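Local coordinates for MgGH51 (Meripilus giganteus, PDB 6ZPV), which probably hydrolyses terminal alpha-L-arabinofuranosyl residues from arabinose-containing glycans, as a family GH51 alpha-L-arabinofuranosidase, at residues Leu514-Ser526 and Ser538-Lys551. Residues are numbered along the deposited sequence; the frame is centred on the assembly and turned at random. Where two conformers were deposited one is given.
Sequences LFALNKGDQYLPS and SITRASSSGKTFIK
K551 and F515 join the end of helix 507-517 to the antiparallel beta sheet of the C-terminal domain, in which strand 522-523 pairs with strand 535-541. Over one face of the F515 ring lies the K551 methylene CE, a CH-pi contact 3.8 Å from the centroid. Bends at chi3 (-72°) and chi4 (-113°) then turn NZ back to the chain, where F515 O in the helix receives it on a lone pair and N518 O, farther on, from above its carbonyl plane; a salt bridge to E468 completes this buried grip. The F549 ring packs one face against the N518-K519 peptide, and T540 OG1 accepts G520 N in a nearly straight bond (169°). G520 lies so close to R541 that a CB would clash. Next to it, D521 and Q522 both face R541 in a classic beta bulge, on the contact's more open side. The D521 carboxylate takes S543 N on OD1 (2.8 Å) and S543 OG on the syn lone pair of OD2; an alanine here would probably leave both S543 donors without these acceptors and the turn after A542 less firmly tied. The hydroxyl bond, S543 OG to D521 OD2, measures 2.7 Å.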
loop_
_atom_site.group_PDB
_atom_site.type_symbol
_atom_site.label_atom_id
_atom_site.label_comp_id
_atom_site.label_asym_id
_atom_site.label_seq_id
_atom_site.Cartn_x
_atom_site.Cartn_y
_atom_site.Cartn_z
ATOM N N LEU A 514 5.824 17.115 0.147
ATOM C CA LEU A 514 6.669 18.305 0.294
ATOM C C LEU A 514 8.031 17.911 0.863
ATOM O O LEU A 514 9.055 18.462 0.438
ATOM C CB LEU A 514 5.977 19.353 1.176
ATOM C CG LEU A 514 4.851 20.142 0.513
ATOM C CD1 LEU A 514 4.103 20.923 1.535
ATOM C CD2 LEU A 514 5.340 21.050 -0.566
ATOM N N PHE A 515 8.067 16.989 1.824
ATOM C CA PHE A 515 9.351 16.602 2.399
ATOM C C PHE A 515 10.168 15.787 1.424
ATOM O O PHE A 515 11.382 15.983 1.308
ATOM C CB PHE A 515 9.159 15.905 3.759
ATOM C CG PHE A 515 9.065 16.870 4.934
ATOM C CD1 PHE A 515 8.076 17.805 5.030
ATOM C CD2 PHE A 515 10.014 16.811 5.938
ATOM C CE1 PHE A 515 8.080 18.721 6.068
ATOM C CE2 PHE A 515 10.014 17.725 6.967
ATOM C CZ PHE A 515 9.041 18.675 7.040
ATOM N N ALA A 516 9.549 14.825 0.750
ATOM C CA ALA A 516 10.262 13.876 -0.110
ATOM C C ALA A 516 10.714 14.481 -1.418
ATOM O O ALA A 516 11.785 14.109 -1.923
ATOM C CB ALA A 516 9.363 12.666 -0.383
ATOM N N LEU A 517 9.933 15.372 -2.013
ATOM C CA LEU A 517 10.319 15.938 -3.322
ATOM C C LEU A 517 11.298 17.113 -3.186
ATOM O O LEU A 517 11.834 17.595 -4.236
ATOM C CB LEU A 517 9.086 16.462 -4.033
ATOM C CG LEU A 517 8.160 15.407 -4.623
ATOM C CD1 LEU A 517 7.077 16.089 -5.409
ATOM C CD2 LEU A 517 8.889 14.420 -5.533
ATOM N N ASN A 518 11.531 17.616 -2.012
ATOM C CA ASN A 518 12.350 18.805 -1.757
ATOM C C ASN A 518 13.423 18.433 -0.700
ATOM O O ASN A 518 13.419 18.957 0.411
ATOM C CB ASN A 518 11.459 19.979 -1.319
ATOM C CG ASN A 518 10.368 20.256 -2.308
ATOM O OD1 ASN A 518 10.576 20.863 -3.355
ATOM N ND2 ASN A 518 9.184 19.820 -1.991
ATOM N N LYS A 519 14.279 17.525 -1.057
ATOM C CA LYS A 519 15.233 16.880 -0.136
ATOM C C LYS A 519 16.605 16.765 -0.833
ATOM O O LYS A 519 16.730 16.112 -1.885
ATOM C CB LYS A 519 14.790 15.474 0.268
ATOM C CG LYS A 519 15.697 14.839 1.333
ATOM C CD LYS A 519 15.727 13.334 1.251
ATOM C CE LYS A 519 16.565 12.870 0.153
ATOM N NZ LYS A 519 16.497 11.451 0.013
ATOM N N GLY A 520 17.553 17.451 -0.305
ATOM C CA GLY A 520 18.896 17.353 -0.803
ATOM C C GLY A 520 19.642 16.120 -0.263
ATOM O O GLY A 520 19.127 15.375 0.584
ATOM N N ASP A 521 20.859 15.962 -0.708
ATOM C CA ASP A 521 21.786 14.924 -0.254
ATOM C C ASP A 521 22.753 15.423 0.800
ATOM O O ASP A 521 23.475 14.607 1.376
ATOM C CB ASP A 521 22.488 14.241 -1.446
ATOM C CG ASP A 521 23.317 15.168 -2.293
ATOM O OD1 ASP A 521 23.369 16.370 -1.987
ATOM O OD2 ASP A 521 23.990 14.672 -3.222
ATOM N N GLN A 522 22.735 16.723 1.106
ATOM C CA GLN A 522 23.573 17.290 2.173
ATOM C C GLN A 522 22.657 17.875 3.256
ATOM O O GLN A 522 21.707 18.630 2.926
ATOM C CB GLN A 522 24.457 18.427 1.639
ATOM C CG GLN A 522 25.305 18.070 0.416
ATOM C CD GLN A 522 26.133 19.236 -0.035
ATOM O OE1 GLN A 522 25.693 20.402 -0.003
ATOM N NE2 GLN A 522 27.394 18.968 -0.448
ATOM N N TYR A 523 22.940 17.609 4.534
ATOM C CA TYR A 523 22.240 18.257 5.651
ATOM C C TYR A 523 23.029 19.489 6.074
ATOM O O TYR A 523 24.204 19.355 6.411
ATOM C CB TYR A 523 22.021 17.326 6.850
ATOM C CG TYR A 523 21.271 18.021 7.956
ATOM C CD1 TYR A 523 19.907 18.266 7.846
ATOM C CD2 TYR A 523 21.947 18.507 9.061
ATOM C CE1 TYR A 523 19.232 19.005 8.797
ATOM C CE2 TYR A 523 21.275 19.213 10.022
ATOM C CZ TYR A 523 19.924 19.504 9.881
ATOM O OH TYR A 523 19.245 20.257 10.814
ATOM N N LEU A 524 22.368 20.636 6.083
ATOM C CA LEU A 524 23.003 21.914 6.491
ATOM C C LEU A 524 22.537 22.256 7.910
ATOM O O LEU A 524 21.376 22.595 8.128
ATOM C CB LEU A 524 22.615 23.042 5.529
ATOM C CG LEU A 524 23.117 22.921 4.127
ATOM C CD1 LEU A 524 22.631 24.071 3.300
ATOM C CD2 LEU A 524 24.665 22.920 4.057
ATOM N N PRO A 525 23.445 22.169 8.911
ATOM C CA PRO A 525 23.030 22.533 10.261
ATOM C C PRO A 525 22.535 23.991 10.308
ATOM O O PRO A 525 23.007 24.854 9.531
ATOM C CB PRO A 525 24.289 22.360 11.137
ATOM C CG PRO A 525 25.218 21.533 10.302
ATOM C CD PRO A 525 24.853 21.736 8.839
ATOM N N SER A 526 21.646 24.238 11.244
ATOM C CA SER A 526 21.076 25.576 11.451
ATOM C C SER A 526 20.823 25.748 12.928
ATOM O O SER A 526 20.826 24.776 13.718
ATOM C CB SER A 526 19.831 25.783 10.611
ATOM O OG SER A 526 18.796 24.868 10.983
ATOM N N SER A 538 14.143 22.301 8.962
ATOM C CA SER A 538 15.290 21.468 8.546
ATOM C C SER A 538 15.716 21.924 7.154
ATOM O O SER A 538 14.848 22.160 6.291
ATOM C CB SER A 538 14.921 19.990 8.563
ATOM O OG SER A 538 15.999 19.190 8.095
ATOM N N ILE A 539 17.027 22.032 6.936
ATOM C CA ILE A 539 17.592 22.588 5.697
ATOM C C ILE A 539 18.509 21.529 5.101
ATOM O O ILE A 539 19.440 21.034 5.760
ATOM C CB ILE A 539 18.312 23.914 5.936
ATOM C CG1 ILE A 539 17.368 24.895 6.645
ATOM C CG2 ILE A 539 18.827 24.439 4.639
ATOM C CD1 ILE A 539 17.953 26.204 7.060
ATOM N N THR A 540 18.288 21.239 3.826
ATOM C CA THR A 540 19.141 20.339 3.045
ATOM C C THR A 540 19.520 20.968 1.728
ATOM O O THR A 540 18.909 21.984 1.341
ATOM C CB THR A 540 18.483 18.948 2.823
ATOM O OG1 THR A 540 17.294 19.127 2.046
ATOM C CG2 THR A 540 18.192 18.253 4.138
ATOM N N ARG A 541 20.495 20.393 1.063
ATOM C CA ARG A 541 21.055 20.948 -0.193
ATOM C C ARG A 541 21.363 19.811 -1.167
ATOM O O ARG A 541 21.939 18.814 -0.734
ATOM C CB ARG A 541 22.273 21.816 0.156
ATOM C CG ARG A 541 22.944 22.507 -1.024
ATOM C CD ARG A 541 24.030 23.487 -0.558
ATOM N NE ARG A 541 24.725 24.173 -1.634
ATOM C CZ ARG A 541 25.743 23.662 -2.346
ATOM N NH1 ARG A 541 26.220 22.438 -2.089
ATOM N NH2 ARG A 541 26.259 24.355 -3.364
ATOM N N ALA A 542 21.047 20.021 -2.426
ATOM C CA ALA A 542 21.461 19.126 -3.503
ATOM C C ALA A 542 22.892 19.470 -3.919
ATOM O O ALA A 542 23.160 20.580 -4.423
ATOM C CB ALA A 542 20.503 19.267 -4.633
ATOM N N SER A 543 23.817 18.553 -3.656
ATOM C CA SER A 543 25.230 18.803 -3.890
ATOM C C SER A 543 25.534 19.222 -5.346
ATOM O O SER A 543 26.461 20.042 -5.532
ATOM C CB SER A 543 26.034 17.600 -3.500
ATOM O OG SER A 543 25.727 16.484 -4.332
ATOM N N SER A 544 24.815 18.671 -6.321
ATOM C CA SER A 544 25.109 18.805 -7.763
ATOM C C SER A 544 24.652 20.189 -8.241
ATOM O O SER A 544 25.255 20.725 -9.124
ATOM C CB SER A 544 24.426 17.722 -8.545
ATOM O OG SER A 544 22.986 17.806 -8.498
ATOM N N SER A 545 23.557 20.703 -7.729
ATOM C CA SER A 545 22.887 21.928 -8.265
ATOM C C SER A 545 22.986 23.128 -7.323
ATOM O O SER A 545 22.761 24.274 -7.782
ATOM C CB SER A 545 21.433 21.663 -8.577
ATOM O OG SER A 545 20.791 21.419 -7.341
ATOM N N GLY A 546 23.196 22.879 -6.029
ATOM C CA GLY A 546 23.090 23.904 -4.995
ATOM C C GLY A 546 21.640 24.246 -4.622
ATOM O O GLY A 546 21.450 25.147 -3.800
ATOM N N LYS A 547 20.636 23.543 -5.169
ATOM C CA LYS A 547 19.244 23.756 -4.731
ATOM C C LYS A 547 19.187 23.445 -3.230
ATOM O O LYS A 547 19.641 22.380 -2.773
ATOM C CB LYS A 547 18.284 22.917 -5.536
ATOM C CG LYS A 547 17.854 23.477 -6.831
ATOM C CD LYS A 547 16.686 22.665 -7.330
ATOM C CE LYS A 547 16.051 23.359 -8.474
ATOM N NZ LYS A 547 14.999 22.450 -8.969
ATOM N N THR A 548 18.637 24.389 -2.461
ATOM C CA THR A 548 18.661 24.354 -1.008
ATOM C C THR A 548 17.217 24.461 -0.521
ATOM O O THR A 548 16.506 25.449 -0.865
ATOM C CB THR A 548 19.554 25.491 -0.474
ATOM O OG1 THR A 548 20.855 25.355 -1.038
ATOM C CG2 THR A 548 19.641 25.519 1.033
ATOM N N PHE A 549 16.802 23.472 0.251
ATOM C CA PHE A 549 15.386 23.255 0.637
ATOM C C PHE A 549 15.219 23.545 2.101
ATOM O O PHE A 549 15.778 22.821 2.943
ATOM C CB PHE A 549 15.000 21.825 0.327
ATOM C CG PHE A 549 15.344 21.355 -1.057
ATOM C CD1 PHE A 549 14.565 21.700 -2.133
ATOM C CD2 PHE A 549 16.444 20.547 -1.262
ATOM C CE1 PHE A 549 14.855 21.253 -3.416
ATOM C CE2 PHE A 549 16.762 20.077 -2.512
ATOM C CZ PHE A 549 15.976 20.463 -3.589
ATOM N N ILE A 550 14.510 24.616 2.418
ATOM C CA ILE A 550 14.233 25.055 3.785
ATOM C C ILE A 550 12.823 24.652 4.119
ATOM O O ILE A 550 11.856 25.217 3.590
ATOM C CB ILE A 550 14.457 26.570 3.921
ATOM C CG1 ILE A 550 15.845 27.011 3.509
ATOM C CG2 ILE A 550 14.099 27.010 5.327
ATOM C CD1 ILE A 550 15.992 28.502 3.292
ATOM N N LYS A 551 12.669 23.608 4.945
ATOM C CA LYS A 551 11.343 23.054 5.310
ATOM C C LYS A 551 10.966 23.535 6.689
ATOM O O LYS A 551 11.781 23.415 7.602
ATOM C CB LYS A 551 11.389 21.508 5.167
ATOM C CG LYS A 551 11.653 21.054 3.745
ATOM C CD LYS A 551 11.268 19.674 3.395
ATOM C CE LYS A 551 12.153 18.640 3.999
ATOM N NZ LYS A 551 13.007 17.863 2.940
HETATM O O HOH W 1 18.906 22.613 9.278
#